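Local coordinates for uncharacterized conserved protein YiiM (Geobacillus stearothermophilus, PDB 5YHH) that probably acts as a molybdenum cofactor-dependent oxidoreductase of the MOSC family that confers resistance to hydroxylaminopurine, at residues A[64-76]-A[86-100]. Sequence-based numbering, arbitrary orientation.
Sequences AICAYPSEHFVYW and AGAFGENWTLLGLTE
Y68 and F89 lie in an offset stack, centroids 4.3 Å apart, inside a beta-alpha-beta unit of the MOSC domain: strand 65-69 leads into helix 71-80, and strand 93-96 returns parallel to the first. F89 covers one face of the Y68 ring, and P69 CD lies against the opposite face. CZ of F89 also sits over a face of W76, 3.3 Å from W76 NE1, while that indole N-H points nearly in its ring plane to Y68 OH. The Y68 hydroxyl is also hydrogen-bonded to K146 O, and helix 137-144 closes over W76 and F89.

Between the strands, Y68 N hydrogen-bonds to W93 O and L95 N to Y68 O. N92 turns its OD1 back to C66 N (2.8 Å). On the side of the sheet away from Y68, I65 has CG2 anti to its backbone N, which sets this methyl over the W93 five-membered ring, 3.5 Å from its centroid.

Where strand 65-69 gives way to the helix, L95 O accepts from both S70 N and S70 OG. E71 OE2 takes the G97 N-H, and H72 NE2 meets E100 OE1 in the imidazole plane at 2.7 Å; E100 OE2 is held by G148 N.

At the F73 ring edge, E91 OE2 lies 3.5 Å from F73 CZ. This carboxylate fixes the 87-90 turn: OE1 accepts from F89 N, and OE2 receives G87 N from above the carboxylate plane and T94 OG1 at 2.6 Å.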
loop_
_atom_site.group_PDB
_atom_site.type_symbol
_atom_site.label_atom_id
_atom_site.label_comp_id
_atom_site.label_asym_id
_atom_site.label_seq_id
_atom_site.Cartn_x
_atom_site.Cartn_y
_atom_site.Cartn_z
ATOM N N ALA A 64 -5.030 -2.422 -6.793
ATOM C CA ALA A 64 -5.258 -3.863 -6.914
ATOM C C ALA A 64 -4.749 -4.651 -5.684
ATOM O O ALA A 64 -5.419 -5.573 -5.232
ATOM C CB ALA A 64 -4.596 -4.379 -8.141
ATOM N N ILE A 65 -3.562 -4.294 -5.179
ATOM C CA ILE A 65 -2.927 -4.999 -4.051
ATOM C C ILE A 65 -2.527 -3.955 -3.001
ATOM O O ILE A 65 -1.749 -3.048 -3.283
ATOM C CB ILE A 65 -1.691 -5.795 -4.499
ATOM C CG1 ILE A 65 -2.067 -6.850 -5.572
ATOM C CG2 ILE A 65 -1.029 -6.486 -3.295
ATOM C CD1 ILE A 65 -0.865 -7.335 -6.345
ATOM N N CYS A 66 -3.064 -4.079 -1.797
ATOM C CA CYS A 66 -2.610 -3.267 -0.659
ATOM C C CYS A 66 -1.471 -3.989 0.117
ATOM O O CYS A 66 -1.612 -5.157 0.474
ATOM C CB CYS A 66 -3.829 -2.970 0.250
ATOM S SG CYS A 66 -3.394 -1.995 1.693
ATOM N N ALA A 67 -0.346 -3.309 0.328
ATOM C CA ALA A 67 0.854 -3.880 0.974
ATOM C C ALA A 67 1.219 -3.102 2.218
ATOM O O ALA A 67 1.060 -1.866 2.258
ATOM C CB ALA A 67 2.034 -3.865 0.004
ATOM N N TYR A 68 1.691 -3.819 3.244
ATOM C CA TYR A 68 2.093 -3.184 4.507
ATOM C C TYR A 68 3.399 -3.767 5.027
ATOM O O TYR A 68 3.559 -4.981 5.048
ATOM C CB TYR A 68 1.003 -3.296 5.582
ATOM C CG TYR A 68 1.220 -2.278 6.643
ATOM C CD1 TYR A 68 0.836 -0.962 6.449
ATOM C CD2 TYR A 68 1.865 -2.610 7.812
ATOM C CE1 TYR A 68 1.069 -0.017 7.403
ATOM C CE2 TYR A 68 2.081 -1.681 8.782
ATOM C CZ TYR A 68 1.693 -0.383 8.581
ATOM O OH TYR A 68 1.930 0.586 9.526
ATOM N N PRO A 69 4.357 -2.903 5.410
ATOM C CA PRO A 69 5.611 -3.372 5.947
ATOM C C PRO A 69 5.458 -4.008 7.320
ATOM O O PRO A 69 5.084 -3.311 8.266
ATOM C CB PRO A 69 6.446 -2.091 6.048
ATOM C CG PRO A 69 5.834 -1.159 5.007
ATOM C CD PRO A 69 4.399 -1.454 5.105
ATOM N N SER A 70 5.778 -5.292 7.445
ATOM C CA SER A 70 5.717 -5.972 8.750
ATOM C C SER A 70 6.595 -5.281 9.813
ATOM O O SER A 70 6.306 -5.341 11.041
ATOM C CB SER A 70 6.102 -7.462 8.617
ATOM O OG SER A 70 7.458 -7.642 8.181
ATOM N N GLU A 71 7.668 -4.623 9.367
ATOM C CA GLU A 71 8.577 -3.962 10.299
ATOM C C GLU A 71 7.809 -3.037 11.225
ATOM O O GLU A 71 8.148 -2.906 12.383
ATOM C CB GLU A 71 9.687 -3.177 9.577
ATOM C CG GLU A 71 10.740 -4.050 8.858
ATOM C CD GLU A 71 10.330 -4.457 7.443
ATOM O OE1 GLU A 71 9.132 -4.306 7.091
ATOM O OE2 GLU A 71 11.201 -4.964 6.674
ATOM N N HIS A 72 6.767 -2.385 10.707
ATOM C CA HIS A 72 6.039 -1.397 11.494
ATOM C C HIS A 72 5.231 -2.013 12.622
ATOM O O HIS A 72 4.895 -1.323 13.592
ATOM C CB HIS A 72 5.113 -0.580 10.587
ATOM C CG HIS A 72 5.847 0.199 9.556
ATOM N ND1 HIS A 72 7.124 0.685 9.759
ATOM C CD2 HIS A 72 5.492 0.567 8.302
ATOM C CE1 HIS A 72 7.514 1.337 8.673
ATOM N NE2 HIS A 72 6.543 1.274 7.775
ATOM N N PHE A 73 4.882 -3.295 12.493
ATOM C CA PHE A 73 4.163 -3.989 13.570
ATOM C C PHE A 73 4.874 -3.866 14.930
ATOM O O PHE A 73 4.212 -3.800 15.966
ATOM C CB PHE A 73 3.995 -5.458 13.258
ATOM C CG PHE A 73 3.132 -5.745 12.041
ATOM C CD1 PHE A 73 2.202 -4.814 11.562
ATOM C CD2 PHE A 73 3.228 -6.985 11.403
ATOM C CE1 PHE A 73 1.396 -5.109 10.453
ATOM C CE2 PHE A 73 2.441 -7.265 10.317
ATOM C CZ PHE A 73 1.520 -6.325 9.844
ATOM N N VAL A 74 6.205 -3.867 14.913
ATOM C CA VAL A 74 6.996 -3.709 16.115
ATOM C C VAL A 74 6.689 -2.388 16.788
ATOM O O VAL A 74 6.450 -2.355 18.001
ATOM C CB VAL A 74 8.518 -3.862 15.831
ATOM C CG1 VAL A 74 9.366 -3.526 17.087
ATOM C CG2 VAL A 74 8.814 -5.253 15.413
ATOM N N TYR A 75 6.678 -1.303 16.015
ATOM C CA TYR A 75 6.325 -0.016 16.528
ATOM C C TYR A 75 4.897 -0.005 17.081
ATOM O O TYR A 75 4.675 0.507 18.179
ATOM C CB TYR A 75 6.484 1.057 15.455
ATOM C CG TYR A 75 5.912 2.406 15.858
ATOM C CD1 TYR A 75 6.669 3.296 16.594
ATOM C CD2 TYR A 75 4.636 2.804 15.451
ATOM C CE1 TYR A 75 6.181 4.515 16.955
ATOM C CE2 TYR A 75 4.126 4.021 15.834
ATOM C CZ TYR A 75 4.915 4.881 16.564
ATOM O OH TYR A 75 4.443 6.099 16.954
ATOM N N TRP A 76 3.932 -0.573 16.356
ATOM C CA TRP A 76 2.536 -0.542 16.820
ATOM C C TRP A 76 2.359 -1.348 18.126
ATOM O O TRP A 76 1.579 -0.944 19.001
ATOM C CB TRP A 76 1.576 -1.051 15.748
ATOM C CG TRP A 76 1.600 -0.183 14.505
ATOM C CD1 TRP A 76 1.958 -0.558 13.250
ATOM C CD2 TRP A 76 1.310 1.212 14.440
ATOM N NE1 TRP A 76 1.892 0.510 12.401
ATOM C CE2 TRP A 76 1.505 1.610 13.108
ATOM C CE3 TRP A 76 0.898 2.164 15.373
ATOM C CZ2 TRP A 76 1.303 2.908 12.688
ATOM C CZ3 TRP A 76 0.687 3.465 14.945
ATOM C CH2 TRP A 76 0.889 3.812 13.600
ATOM N N ALA A 86 0.378 -10.365 10.817
ATOM C CA ALA A 86 0.022 -10.270 9.435
ATOM C C ALA A 86 -1.489 -10.137 9.254
ATOM O O ALA A 86 -2.277 -10.873 9.837
ATOM C CB ALA A 86 0.611 -11.516 8.658
ATOM N N GLY A 87 -1.895 -9.150 8.471
ATOM C CA GLY A 87 -3.320 -8.895 8.213
ATOM C C GLY A 87 -3.884 -7.760 9.069
ATOM O O GLY A 87 -4.988 -7.253 8.841
ATOM N N ALA A 88 -3.098 -7.321 10.033
ATOM C CA ALA A 88 -3.556 -6.340 11.011
ATOM C C ALA A 88 -3.957 -5.007 10.352
ATOM O O ALA A 88 -4.829 -4.297 10.874
ATOM C CB ALA A 88 -2.457 -6.148 12.094
ATOM N N PHE A 89 -3.329 -4.648 9.225
ATOM C CA PHE A 89 -3.694 -3.394 8.512
ATOM C C PHE A 89 -4.573 -3.585 7.304
ATOM O O PHE A 89 -4.781 -2.660 6.495
ATOM C CB PHE A 89 -2.456 -2.532 8.214
ATOM C CG PHE A 89 -1.934 -1.839 9.464
ATOM C CD1 PHE A 89 -1.601 -2.566 10.577
ATOM C CD2 PHE A 89 -1.864 -0.464 9.540
ATOM C CE1 PHE A 89 -1.216 -1.912 11.760
ATOM C CE2 PHE A 89 -1.449 0.165 10.720
ATOM C CZ PHE A 89 -1.139 -0.558 11.800
ATOM N N GLY A 90 -5.188 -4.762 7.246
ATOM C CA GLY A 90 -6.073 -5.123 6.161
ATOM C C GLY A 90 -5.306 -5.354 4.885
ATOM O O GLY A 90 -5.897 -5.364 3.827
ATOM N N GLU A 91 -3.993 -5.577 4.968
ATOM C CA GLU A 91 -3.180 -5.669 3.751
ATOM C C GLU A 91 -3.332 -7.031 3.047
ATOM O O GLU A 91 -3.457 -8.053 3.698
ATOM C CB GLU A 91 -1.705 -5.342 4.049
ATOM C CG GLU A 91 -0.913 -6.387 4.881
ATOM C CD GLU A 91 -1.191 -6.465 6.330
ATOM O OE1 GLU A 91 -2.120 -5.773 6.843
ATOM O OE2 GLU A 91 -0.411 -7.218 7.008
ATOM N N ASN A 92 -3.356 -7.042 1.718
ATOM C CA ASN A 92 -3.246 -8.302 0.956
ATOM C C ASN A 92 -1.900 -8.960 1.165
ATOM O O ASN A 92 -1.809 -10.200 1.326
ATOM C CB ASN A 92 -3.439 -8.049 -0.547
ATOM C CG ASN A 92 -4.732 -7.368 -0.866
ATOM O OD1 ASN A 92 -4.813 -6.126 -0.962
ATOM N ND2 ASN A 92 -5.783 -8.163 -0.989
ATOM N N TRP A 93 -0.845 -8.140 1.166
ATOM C CA TRP A 93 0.540 -8.603 1.217
ATOM C C TRP A 93 1.236 -7.932 2.409
ATOM O O TRP A 93 1.348 -6.705 2.461
ATOM C CB TRP A 93 1.288 -8.185 -0.046
ATOM C CG TRP A 93 0.939 -8.891 -1.315
ATOM C CD1 TRP A 93 -0.084 -9.770 -1.534
ATOM C CD2 TRP A 93 1.578 -8.690 -2.577
ATOM N NE1 TRP A 93 -0.101 -10.149 -2.870
ATOM C CE2 TRP A 93 0.925 -9.509 -3.518
ATOM C CE3 TRP A 93 2.666 -7.917 -2.989
ATOM C CZ2 TRP A 93 1.320 -9.566 -4.864
ATOM C CZ3 TRP A 93 3.060 -7.966 -4.289
ATOM C CH2 TRP A 93 2.389 -8.793 -5.230
ATOM N N THR A 94 1.652 -8.754 3.366
ATOM C CA THR A 94 2.511 -8.325 4.435
ATOM C C THR A 94 3.928 -8.477 3.938
ATOM O O THR A 94 4.353 -9.563 3.548
ATOM C CB THR A 94 2.320 -9.185 5.682
ATOM O OG1 THR A 94 0.936 -9.197 6.019
ATOM C CG2 THR A 94 3.151 -8.599 6.831
ATOM N N LEU A 95 4.673 -7.381 3.960
ATOM C CA LEU A 95 5.983 -7.369 3.356
ATOM C C LEU A 95 7.078 -7.434 4.384
ATOM O O LEU A 95 6.881 -7.129 5.569
ATOM C CB LEU A 95 6.141 -6.105 2.526
ATOM C CG LEU A 95 5.206 -5.872 1.338
ATOM C CD1 LEU A 95 5.720 -4.688 0.467
ATOM C CD2 LEU A 95 5.023 -7.128 0.502
ATOM N N LEU A 96 8.239 -7.881 3.923
ATOM C CA LEU A 96 9.485 -7.781 4.689
ATOM C C LEU A 96 10.568 -7.166 3.784
ATOM O O LEU A 96 10.667 -7.511 2.596
ATOM C CB LEU A 96 9.905 -9.164 5.194
ATOM C CG LEU A 96 11.153 -9.213 6.043
ATOM C CD1 LEU A 96 10.860 -8.609 7.463
ATOM C CD2 LEU A 96 11.636 -10.683 6.139
ATOM N N GLY A 97 11.357 -6.243 4.333
ATOM C CA GLY A 97 12.452 -5.605 3.605
ATOM C C GLY A 97 12.115 -4.439 2.696
ATOM O O GLY A 97 12.979 -3.973 1.954
ATOM N N LEU A 98 10.862 -3.979 2.699
ATOM C CA LEU A 98 10.438 -2.864 1.838
ATOM C C LEU A 98 9.587 -1.908 2.653
ATOM O O LEU A 98 8.422 -2.214 2.952
ATOM C CB LEU A 98 9.645 -3.374 0.634
ATOM C CG LEU A 98 10.427 -4.190 -0.425
ATOM C CD1 LEU A 98 9.558 -5.231 -1.084
ATOM C CD2 LEU A 98 11.049 -3.292 -1.499
ATOM N N THR A 99 10.189 -0.787 3.052
ATOM C CA THR A 99 9.482 0.273 3.760
ATOM C C THR A 99 9.236 1.493 2.838
ATOM O O THR A 99 9.758 1.565 1.712
ATOM C CB THR A 99 10.261 0.748 4.991
ATOM O OG1 THR A 99 11.461 1.363 4.536
ATOM C CG2 THR A 99 10.577 -0.400 5.958
ATOM N N GLU A 100 8.459 2.453 3.330
ATOM C CA GLU A 100 8.048 3.632 2.549
ATOM C C GLU A 100 9.240 4.511 2.124
ATOM O O GLU A 100 9.148 5.256 1.158
ATOM C CB GLU A 100 7.042 4.474 3.346
ATOM C CG GLU A 100 5.717 3.757 3.659
ATOM C CD GLU A 100 5.786 2.859 4.918
ATOM O OE1 GLU A 100 6.907 2.678 5.485
ATOM O OE2 GLU A 100 4.729 2.312 5.325
HETATM O O HOH W 1 8.509 -4.660 4.315
#